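Local coordinates for protein putative glycosidase ph117-related (Bacteroides thetaiotaomicron, PDB 5A7V) that probably breaks beta-mannosidic linkages by phosphorolysis or hydrolysis as a family GH130 enzyme, and binds mannose in its pocket, at residues E56-Y61 and A70-D75. Residues are numbered along the deposited sequence; the frame is centred on the assembly and turned at random. Where two conformers were deposited one is given.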
loop_
_atom_site.group_PDB
_atom_site.type_symbol
_atom_site.label_atom_id
_atom_site.label_comp_id
_atom_site.label_asym_id
_atom_site.label_seq_id
_atom_site.Cartn_x
_atom_site.Cartn_y
_atom_site.Cartn_z
ATOM N N GLU A 56 -13.867 -11.423 16.272
ATOM C CA GLU A 56 -14.894 -10.801 17.082
ATOM C C GLU A 56 -14.478 -10.576 18.550
ATOM O O GLU A 56 -14.757 -9.519 19.135
ATOM C CB GLU A 56 -16.174 -11.670 16.999
ATOM C CG GLU A 56 -16.124 -13.138 17.533
ATOM C CD GLU A 56 -14.889 -14.025 17.170
ATOM O OE1 GLU A 56 -14.706 -14.512 15.990
ATOM O OE2 GLU A 56 -14.101 -14.251 18.104
ATOM N N ASN A 57 -13.800 -11.568 19.128
ATOM C CA ASN A 57 -13.606 -11.668 20.583
ATOM C C ASN A 57 -12.350 -11.038 21.156
ATOM O O ASN A 57 -12.215 -10.999 22.368
ATOM C CB ASN A 57 -13.618 -13.164 20.991
ATOM C CG ASN A 57 -12.243 -13.845 20.745
ATOM O OD1 ASN A 57 -11.300 -13.717 21.574
ATOM N ND2 ASN A 57 -12.101 -14.531 19.627
ATOM N N THR A 58 -11.441 -10.608 20.283
ATOM C CA THR A 58 -10.186 -10.067 20.774
ATOM C C THR A 58 -10.381 -8.601 21.165
ATOM O O THR A 58 -10.764 -7.749 20.354
ATOM C CB THR A 58 -9.076 -10.177 19.723
ATOM O OG1 THR A 58 -9.625 -9.866 18.453
ATOM C CG2 THR A 58 -8.528 -11.598 19.644
ATOM N N LYS A 59 -10.106 -8.284 22.403
ATOM C CA LYS A 59 -10.326 -6.939 22.909
ATOM C C LYS A 59 -8.970 -6.284 23.223
ATOM O O LYS A 59 -7.978 -6.963 23.484
ATOM C CB LYS A 59 -11.190 -7.011 24.185
ATOM C CG LYS A 59 -12.491 -7.792 24.082
ATOM C CD LYS A 59 -13.440 -7.123 23.124
ATOM C CE LYS A 59 -14.753 -7.884 23.006
ATOM N NZ LYS A 59 -15.574 -7.741 24.247
ATOM N N PHE A 60 -8.996 -4.966 23.214
ATOM C CA PHE A 60 -7.860 -4.086 23.474
ATOM C C PHE A 60 -8.328 -3.001 24.401
ATOM O O PHE A 60 -9.352 -2.383 24.120
ATOM C CB PHE A 60 -7.490 -3.451 22.085
ATOM C CG PHE A 60 -6.548 -2.309 22.127
ATOM C CD1 PHE A 60 -5.303 -2.446 22.724
ATOM C CD2 PHE A 60 -6.862 -1.076 21.514
ATOM C CE1 PHE A 60 -4.385 -1.421 22.687
ATOM C CE2 PHE A 60 -5.930 -0.056 21.522
ATOM C CZ PHE A 60 -4.701 -0.230 22.133
ATOM N N TYR A 61 -7.554 -2.684 25.458
ATOM C CA TYR A 61 -7.857 -1.489 26.258
ATOM C C TYR A 61 -7.334 -0.272 25.513
ATOM O O TYR A 61 -6.114 -0.051 25.431
ATOM C CB TYR A 61 -7.236 -1.586 27.661
ATOM C CG TYR A 61 -7.685 -0.490 28.588
ATOM C CD1 TYR A 61 -6.991 0.702 28.675
ATOM C CD2 TYR A 61 -8.801 -0.657 29.388
ATOM C CE1 TYR A 61 -7.373 1.702 29.544
ATOM C CE2 TYR A 61 -9.213 0.314 30.279
ATOM C CZ TYR A 61 -8.484 1.496 30.366
ATOM O OH TYR A 61 -8.918 2.445 31.261
ATOM N N ALA A 70 -13.356 -4.028 20.702
ATOM C CA ALA A 70 -13.106 -5.154 19.814
ATOM C C ALA A 70 -12.441 -4.601 18.530
ATOM O O ALA A 70 -13.082 -4.310 17.498
ATOM C CB ALA A 70 -14.390 -5.931 19.545
ATOM N N TRP A 71 -11.128 -4.402 18.659
ATOM C CA TRP A 71 -10.349 -3.600 17.720
ATOM C C TRP A 71 -10.210 -4.150 16.311
ATOM O O TRP A 71 -9.832 -3.401 15.402
ATOM C CB TRP A 71 -8.946 -3.375 18.331
ATOM C CG TRP A 71 -8.123 -4.629 18.442
ATOM C CD1 TRP A 71 -8.183 -5.570 19.420
ATOM C CD2 TRP A 71 -7.143 -5.094 17.507
ATOM N NE1 TRP A 71 -7.294 -6.581 19.175
ATOM C CE2 TRP A 71 -6.623 -6.309 18.007
ATOM C CE3 TRP A 71 -6.620 -4.574 16.318
ATOM C CZ2 TRP A 71 -5.623 -7.027 17.353
ATOM C CZ3 TRP A 71 -5.640 -5.280 15.671
ATOM C CH2 TRP A 71 -5.124 -6.489 16.189
ATOM N N GLU A 72 -10.475 -5.438 16.122
ATOM C CA GLU A 72 -10.377 -6.053 14.781
ATOM C C GLU A 72 -11.636 -6.828 14.397
ATOM O O GLU A 72 -11.578 -7.796 13.622
ATOM C CB GLU A 72 -9.109 -6.918 14.686
ATOM C CG GLU A 72 -9.053 -8.012 15.731
ATOM C CD GLU A 72 -7.852 -8.940 15.631
ATOM O OE1 GLU A 72 -7.088 -8.818 14.656
ATOM O OE2 GLU A 72 -7.661 -9.791 16.565
ATOM N N SER A 73 -12.757 -6.354 14.931
ATOM C CA SER A 73 -13.988 -7.073 14.792
ATOM C C SER A 73 -14.748 -6.743 13.510
ATOM O O SER A 73 -15.622 -7.536 13.105
ATOM C CB SER A 73 -14.907 -6.814 15.980
ATOM O OG SER A 73 -15.295 -5.449 16.072
ATOM N N ASN A 74 -14.455 -5.616 12.875
ATOM C CA ASN A 74 -15.241 -5.199 11.696
ATOM C C ASN A 74 -14.589 -5.632 10.392
ATOM O O ASN A 74 -15.183 -6.337 9.604
ATOM C CB ASN A 74 -15.489 -3.694 11.744
ATOM C CG ASN A 74 -16.921 -3.299 11.464
ATOM O OD1 ASN A 74 -17.758 -4.077 11.006
ATOM N ND2 ASN A 74 -17.215 -2.050 11.769
ATOM N N ASP A 75 -13.316 -5.236 10.189
ATOM C CA ASP A 75 -12.644 -5.374 8.910
ATOM C C ASP A 75 -11.135 -5.374 9.157
ATOM O O ASP A 75 -10.667 -4.641 10.029
ATOM C CB ASP A 75 -13.071 -4.226 7.967
ATOM C CG ASP A 75 -14.541 -4.331 7.519
ATOM O OD1 ASP A 75 -14.842 -5.237 6.675
ATOM O OD2 ASP A 75 -15.331 -3.534 8.084
HETATM O O HOH W 1 -11.757 -7.436 17.808
#
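Thr58 and Trp71 meet where the two ends of a small antiparallel beta hairpin, strands 60-62 and 67-69, run on past their pairing; the second end folds into a type I beta turn from Ala70 to Ser73 and leads to strand 75-84, the first of a four-stranded sheet consistent with a blade of the GH130 beta-propeller. Glu72 can be followed outward from CB, which lies 3.8 Å from Trp71 CE3. Its chi1 of 58° sets CG between the backbone N and the carbonyl carbon, over the centre of one face of the Trp71 ring and 3.3 Å from Thr58 OG1. From there the chain is extended, carrying CD past the threonine hydroxyl to a forked tip. OE2 accepts a hydrogen bond from Thr58 OG1 at 2.7 Å through its anti lone pair, leaving OE1 for Arg122, in a salt bridge, and the hydroxyl of Tyr92. Both carboxylate oxygens are thus engaged, which fixes the group's rotation and probably steadies its negative charge.

A water completes the link on the backbone side: it donates to Thr58 O and accepts from Glu72 N, the latter at 2.9 Å. The same carbonyl oxygen also receives a CA-H...O contact from Ala70 CA, nearly straight at 155°. Trp71 turns its CD1 corner to Phe60 CB, 3.5 Å away. The Phe60 ring points its edge toward the face of the five-membered ring of Trp71, centroids 6.0 Å apart and planes at 70°, while the indole NE1 bonds to Lys124 O. On the outer side the bent Lys59 chain lays CD 3.9 Å from Ala70 CB, a methyl that also packs against Glu56 O. Within the turn, Ser73 OG bonds to Ala70 O at 2.9 Å, and Ser73 N reaches that oxygen from the same face of its carbonyl plane.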